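Local coordinates for protein snaclec convulxin subunit alpha (Crotalus durissus, PDB 1UMR) that activates platelets as a snake venom lectin subunit by binding the collagen receptor glycoprotein VI, at residues 97-109 with 115-127. Numbering follows the deposited sequence.
Sequences LDLYITKCSLLKK and KWFVASCIGKIPF
Leu107 CD1 packs against both Lys115 O and the neighbouring Trp116. A water bridges the same segments, donating to Lys115 O and accepting from Lys108 N. At Trp116 the indole is met at its edge, near the ring plane, by Leu107 CD1, which lies 3.6 Å from Trp116 CD1; the two side chains run alongside each other. Phe117 follows with a two-bond backbone pair to Leu106: Phe117 N reaches Leu106 O at 3.1 Å, and Leu106 N returns to Phe117 O at 3.0 Å. The Lys108 chain passes over one face of the Phe117 ring, crossing that side chain at about a right angle. Lys108 CD sits 3.3 Å from the centroid of the Phe117 ring, only 8° off its normal, a CH-pi contact, while a bend at chi4 (-140°) leaves NZ near the ring's CD1-CE1 side. Val118 and Ser105 form a non-hydrogen-bonded antiparallel pair; Val118 CA points a C-H at Cys104 O. Ala119 O takes Cys104 N at 2.8 Å, and Ala119 N goes to Cys104 O at 3.0 Å. Lys103 and Cys104 both face Ala119, a classic beta bulge, and Ala119 CB rests against Leu106 CD1. Just past the strand, Cys121 SG closes a disulfide with Cys104 SG (chi3 95°), and a water joins Cys121 N to Lys103 N and Ile101 O. Ile125 CD1 then approaches Leu106 CD1 at 4.3 Å. This is the disulfide-tied hairpin of the C-type lectin fold. Strand 104-108 is the middle of three, flanked by 117-119 and 67-74, where Leu72 O accepts Ser105 OG; Trp25 of helix 25-35 touches Cys104, and aromatic side chains of another chain meet Trp116 edge-to-face.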
loop_
_atom_site.group_PDB
_atom_site.type_symbol
_atom_site.label_atom_id
_atom_site.label_comp_id
_atom_site.label_asym_id
_atom_site.label_seq_id
_atom_site.Cartn_x
_atom_site.Cartn_y
_atom_site.Cartn_z
ATOM N N LEU A 97 28.742 19.637 37.944
ATOM C CA LEU A 97 29.974 19.513 38.768
ATOM C C LEU A 97 30.913 18.460 38.228
ATOM O O LEU A 97 30.469 17.348 37.797
ATOM C CB LEU A 97 29.549 19.102 40.196
ATOM C CG LEU A 97 29.057 20.137 41.237
ATOM C CD1 LEU A 97 28.530 19.508 42.521
ATOM C CD2 LEU A 97 30.088 21.302 41.518
ATOM N N ASP A 98 32.208 18.730 38.276
ATOM C CA ASP A 98 33.179 17.663 37.860
ATOM C C ASP A 98 32.867 16.371 38.529
ATOM O O ASP A 98 32.675 15.347 37.889
ATOM C CB ASP A 98 34.629 18.079 38.120
ATOM C CG ASP A 98 35.010 19.308 37.321
ATOM O OD1 ASP A 98 34.416 19.532 36.249
ATOM O OD2 ASP A 98 35.851 20.146 37.685
ATOM N N LEU A 99 32.718 16.380 39.833
ATOM C CA LEU A 99 32.394 15.114 40.454
ATOM C C LEU A 99 31.323 14.272 39.753
ATOM O O LEU A 99 31.334 13.050 39.867
ATOM C CB LEU A 99 32.052 15.300 41.941
ATOM C CG LEU A 99 33.059 14.835 43.035
ATOM C CD1 LEU A 99 34.622 14.766 42.598
ATOM C CD2 LEU A 99 32.819 15.700 44.317
ATOM N N TYR A 100 30.360 14.892 39.068
ATOM C CA TYR A 100 29.268 14.104 38.451
ATOM C C TYR A 100 29.453 13.883 36.966
ATOM O O TYR A 100 28.556 13.355 36.300
ATOM C CB TYR A 100 27.882 14.747 38.731
ATOM C CG TYR A 100 27.389 14.469 40.159
ATOM C CD1 TYR A 100 27.935 15.200 41.270
ATOM C CD2 TYR A 100 26.440 13.443 40.404
ATOM C CE1 TYR A 100 27.521 14.943 42.561
ATOM C CE2 TYR A 100 26.020 13.177 41.665
ATOM C CZ TYR A 100 26.570 13.962 42.753
ATOM O OH TYR A 100 26.178 13.679 44.040
ATOM N N ILE A 101 30.592 14.315 36.427
ATOM C CA ILE A 101 30.916 14.017 35.032
ATOM C C ILE A 101 31.529 12.654 34.898
ATOM O O ILE A 101 32.665 12.465 35.395
ATOM C CB ILE A 101 31.823 15.116 34.428
ATOM C CG1 ILE A 101 31.074 16.468 34.400
ATOM C CG2 ILE A 101 32.381 14.752 32.996
ATOM C CD1 ILE A 101 32.164 17.638 34.049
ATOM N N THR A 102 30.800 11.719 34.225
ATOM C CA THR A 102 31.199 10.298 34.229
ATOM C C THR A 102 31.325 9.878 32.790
ATOM O O THR A 102 30.366 9.322 32.220
ATOM C CB THR A 102 30.175 9.365 34.960
ATOM O OG1 THR A 102 28.790 9.612 34.550
ATOM C CG2 THR A 102 30.146 9.650 36.548
ATOM N N LYS A 103 32.495 10.181 32.218
ATOM C CA LYS A 103 32.772 10.006 30.793
ATOM C C LYS A 103 33.652 8.742 30.422
ATOM O O LYS A 103 33.858 8.421 29.233
ATOM C CB LYS A 103 33.483 11.251 30.278
ATOM C CG LYS A 103 32.599 12.432 29.978
ATOM C CD LYS A 103 33.507 13.664 29.480
ATOM C CE LYS A 103 32.582 14.756 28.791
ATOM N NZ LYS A 103 33.553 15.815 28.265
ATOM N N CYS A 104 34.175 8.080 31.450
ATOM C CA CYS A 104 34.879 6.818 31.288
ATOM C C CYS A 104 34.022 5.578 31.590
ATOM O O CYS A 104 32.759 5.651 31.757
ATOM C CB CYS A 104 36.171 6.884 32.109
ATOM S SG CYS A 104 37.170 7.959 31.157
ATOM N N SER A 105 34.664 4.402 31.635
ATOM C CA SER A 105 33.896 3.173 31.924
ATOM C C SER A 105 34.702 2.076 32.570
ATOM O O SER A 105 35.932 2.109 32.607
ATOM C CB SER A 105 33.223 2.637 30.699
ATOM O OG SER A 105 34.286 2.359 29.837
ATOM N N LEU A 106 33.975 1.134 33.172
ATOM C CA LEU A 106 34.594 0.208 34.069
ATOM C C LEU A 106 33.826 -1.118 34.222
ATOM O O LEU A 106 32.673 -1.239 33.758
ATOM C CB LEU A 106 34.849 0.932 35.392
ATOM C CG LEU A 106 34.038 0.964 36.694
ATOM C CD1 LEU A 106 34.307 2.263 37.358
ATOM C CD2 LEU A 106 32.605 0.741 36.574
ATOM N N LEU A 107 34.511 -2.154 34.743
ATOM C CA LEU A 107 33.806 -3.383 35.162
ATOM C C LEU A 107 33.861 -3.455 36.716
ATOM O O LEU A 107 34.838 -3.003 37.331
ATOM C CB LEU A 107 34.581 -4.577 34.615
ATOM C CG LEU A 107 34.363 -5.264 33.223
ATOM C CD1 LEU A 107 33.339 -4.687 32.292
ATOM C CD2 LEU A 107 35.700 -5.602 32.512
ATOM N N LYS A 108 32.867 -4.074 37.332
ATOM C CA LYS A 108 32.745 -4.234 38.785
ATOM C C LYS A 108 32.876 -5.674 39.234
ATOM O O LYS A 108 32.171 -6.515 38.710
ATOM C CB LYS A 108 31.276 -3.856 39.159
ATOM C CG LYS A 108 31.125 -2.490 39.621
ATOM C CD LYS A 108 29.745 -2.016 39.465
ATOM C CE LYS A 108 29.749 -0.505 39.766
ATOM N NZ LYS A 108 28.536 -0.069 40.570
ATOM N N LYS A 109 33.653 -5.949 40.275
ATOM C CA LYS A 109 33.608 -7.304 40.897
ATOM C C LYS A 109 32.185 -7.688 41.282
ATOM O O LYS A 109 31.778 -8.842 41.149
ATOM C CB LYS A 109 34.454 -7.408 42.168
ATOM C CG LYS A 109 34.661 -8.930 42.626
ATOM C CD LYS A 109 35.728 -9.151 43.845
ATOM C CE LYS A 109 35.421 -8.379 45.180
ATOM N NZ LYS A 109 35.619 -9.153 46.490
ATOM N N LYS A 115 28.734 -6.278 33.481
ATOM C CA LYS A 115 28.160 -5.287 32.534
ATOM C C LYS A 115 29.059 -4.109 32.546
ATOM O O LYS A 115 30.047 -4.180 33.248
ATOM C CB LYS A 115 26.716 -4.975 32.823
ATOM C CG LYS A 115 25.963 -6.173 33.373
ATOM C CD LYS A 115 25.088 -6.860 32.283
ATOM C CE LYS A 115 23.612 -6.381 32.272
ATOM N NZ LYS A 115 23.242 -5.737 30.894
ATOM N N TRP A 116 28.775 -3.073 31.754
ATOM C CA TRP A 116 29.651 -1.949 31.712
ATOM C C TRP A 116 29.010 -0.799 32.451
ATOM O O TRP A 116 27.785 -0.493 32.246
ATOM C CB TRP A 116 29.920 -1.505 30.254
ATOM C CG TRP A 116 30.445 -2.556 29.335
ATOM C CD1 TRP A 116 31.084 -3.676 29.676
ATOM C CD2 TRP A 116 30.359 -2.552 27.887
ATOM N NE1 TRP A 116 31.382 -4.386 28.542
ATOM C CE2 TRP A 116 30.959 -3.692 27.438
ATOM C CE3 TRP A 116 29.798 -1.707 26.967
ATOM C CZ2 TRP A 116 31.030 -4.019 26.081
ATOM C CZ3 TRP A 116 29.873 -2.021 25.606
ATOM C CH2 TRP A 116 30.466 -3.172 25.185
ATOM N N PHE A 117 29.850 -0.138 33.251
ATOM C CA PHE A 117 29.370 0.941 34.094
ATOM C C PHE A 117 30.040 2.277 33.734
ATOM O O PHE A 117 31.259 2.331 33.531
ATOM C CB PHE A 117 29.731 0.604 35.545
ATOM C CG PHE A 117 28.849 -0.471 36.135
ATOM C CD1 PHE A 117 27.763 -0.110 36.929
ATOM C CD2 PHE A 117 29.091 -1.856 35.861
ATOM C CE1 PHE A 117 26.952 -1.085 37.508
ATOM C CE2 PHE A 117 28.251 -2.852 36.437
ATOM C CZ PHE A 117 27.160 -2.462 37.255
ATOM N N VAL A 118 29.275 3.352 33.644
ATOM C CA VAL A 118 29.857 4.685 33.494
ATOM C C VAL A 118 30.655 5.082 34.776
ATOM O O VAL A 118 30.348 4.666 35.904
ATOM C CB VAL A 118 28.762 5.679 33.325
ATOM C CG1 VAL A 118 29.374 7.035 33.174
ATOM C CG2 VAL A 118 27.953 5.357 32.057
ATOM N N ALA A 119 31.718 5.855 34.586
ATOM C CA ALA A 119 32.572 6.257 35.674
ATOM C C ALA A 119 33.275 7.584 35.347
ATOM O O ALA A 119 33.534 7.915 34.213
ATOM C CB ALA A 119 33.692 5.135 35.961
ATOM N N SER A 120 33.665 8.242 36.408
ATOM C CA SER A 120 34.547 9.364 36.441
ATOM C C SER A 120 35.851 8.935 35.767
ATOM O O SER A 120 36.357 7.855 36.068
ATOM C CB SER A 120 34.761 9.670 37.967
ATOM O OG SER A 120 35.715 10.677 38.238
ATOM N N CYS A 121 36.390 9.761 34.856
ATOM C CA CYS A 121 37.722 9.527 34.323
ATOM C C CYS A 121 38.833 9.779 35.359
ATOM O O CYS A 121 39.986 9.307 35.165
ATOM C CB CYS A 121 37.964 10.364 33.075
ATOM S SG CYS A 121 36.783 9.842 31.835
ATOM N N ILE A 122 38.535 10.503 36.451
ATOM C CA ILE A 122 39.644 10.725 37.420
ATOM C C ILE A 122 39.840 9.671 38.504
ATOM O O ILE A 122 40.807 9.697 39.189
ATOM C CB ILE A 122 39.760 12.194 37.925
ATOM C CG1 ILE A 122 38.474 12.701 38.554
ATOM C CG2 ILE A 122 40.264 13.132 36.776
ATOM C CD1 ILE A 122 38.742 13.598 39.763
ATOM N N GLY A 123 38.991 8.656 38.594
ATOM C CA GLY A 123 39.278 7.608 39.567
ATOM C C GLY A 123 40.549 6.813 39.244
ATOM O O GLY A 123 40.863 6.567 38.081
ATOM N N LYS A 124 41.261 6.379 40.275
ATOM C CA LYS A 124 42.485 5.576 40.126
ATOM C C LYS A 124 42.258 4.053 40.381
ATOM O O LYS A 124 42.135 3.603 41.518
ATOM C CB LYS A 124 43.660 6.188 40.928
ATOM C CG LYS A 124 43.894 7.706 40.574
ATOM C CD LYS A 124 44.893 8.479 41.532
ATOM C CE LYS A 124 46.211 8.968 40.829
ATOM N NZ LYS A 124 46.149 9.830 39.514
ATOM N N ILE A 125 42.130 3.270 39.297
ATOM C CA ILE A 125 41.851 1.871 39.481
ATOM C C ILE A 125 42.757 0.969 38.589
ATOM O O ILE A 125 43.495 1.462 37.712
ATOM C CB ILE A 125 40.382 1.554 39.268
ATOM C CG1 ILE A 125 39.898 2.168 37.942
ATOM C CG2 ILE A 125 39.511 2.095 40.415
ATOM C CD1 ILE A 125 38.527 1.677 37.527
ATOM N N PRO A 126 42.743 -0.346 38.888
ATOM C CA PRO A 126 43.392 -1.318 38.022
ATOM C C PRO A 126 42.670 -1.255 36.672
ATOM O O PRO A 126 41.620 -0.583 36.562
ATOM C CB PRO A 126 43.228 -2.673 38.751
ATOM C CG PRO A 126 42.176 -2.437 39.811
ATOM C CD PRO A 126 42.108 -0.971 40.065
ATOM N N PHE A 127 43.247 -1.922 35.666
ATOM C CA PHE A 127 42.781 -1.806 34.316
ATOM C C PHE A 127 43.282 -2.998 33.533
ATOM O O PHE A 127 44.274 -3.673 33.985
ATOM C CB PHE A 127 43.319 -0.518 33.750
ATOM C CG PHE A 127 44.773 -0.415 33.817
ATOM C CD1 PHE A 127 45.377 0.117 34.917
ATOM C CD2 PHE A 127 45.575 -0.825 32.758
ATOM C CE1 PHE A 127 46.777 0.265 34.999
ATOM C CE2 PHE A 127 46.961 -0.642 32.841
ATOM C CZ PHE A 127 47.554 -0.088 34.012
HETATM O O HOH W 1 34.608 11.702 33.816
HETATM O O HOH W 2 31.111 -4.992 35.671
#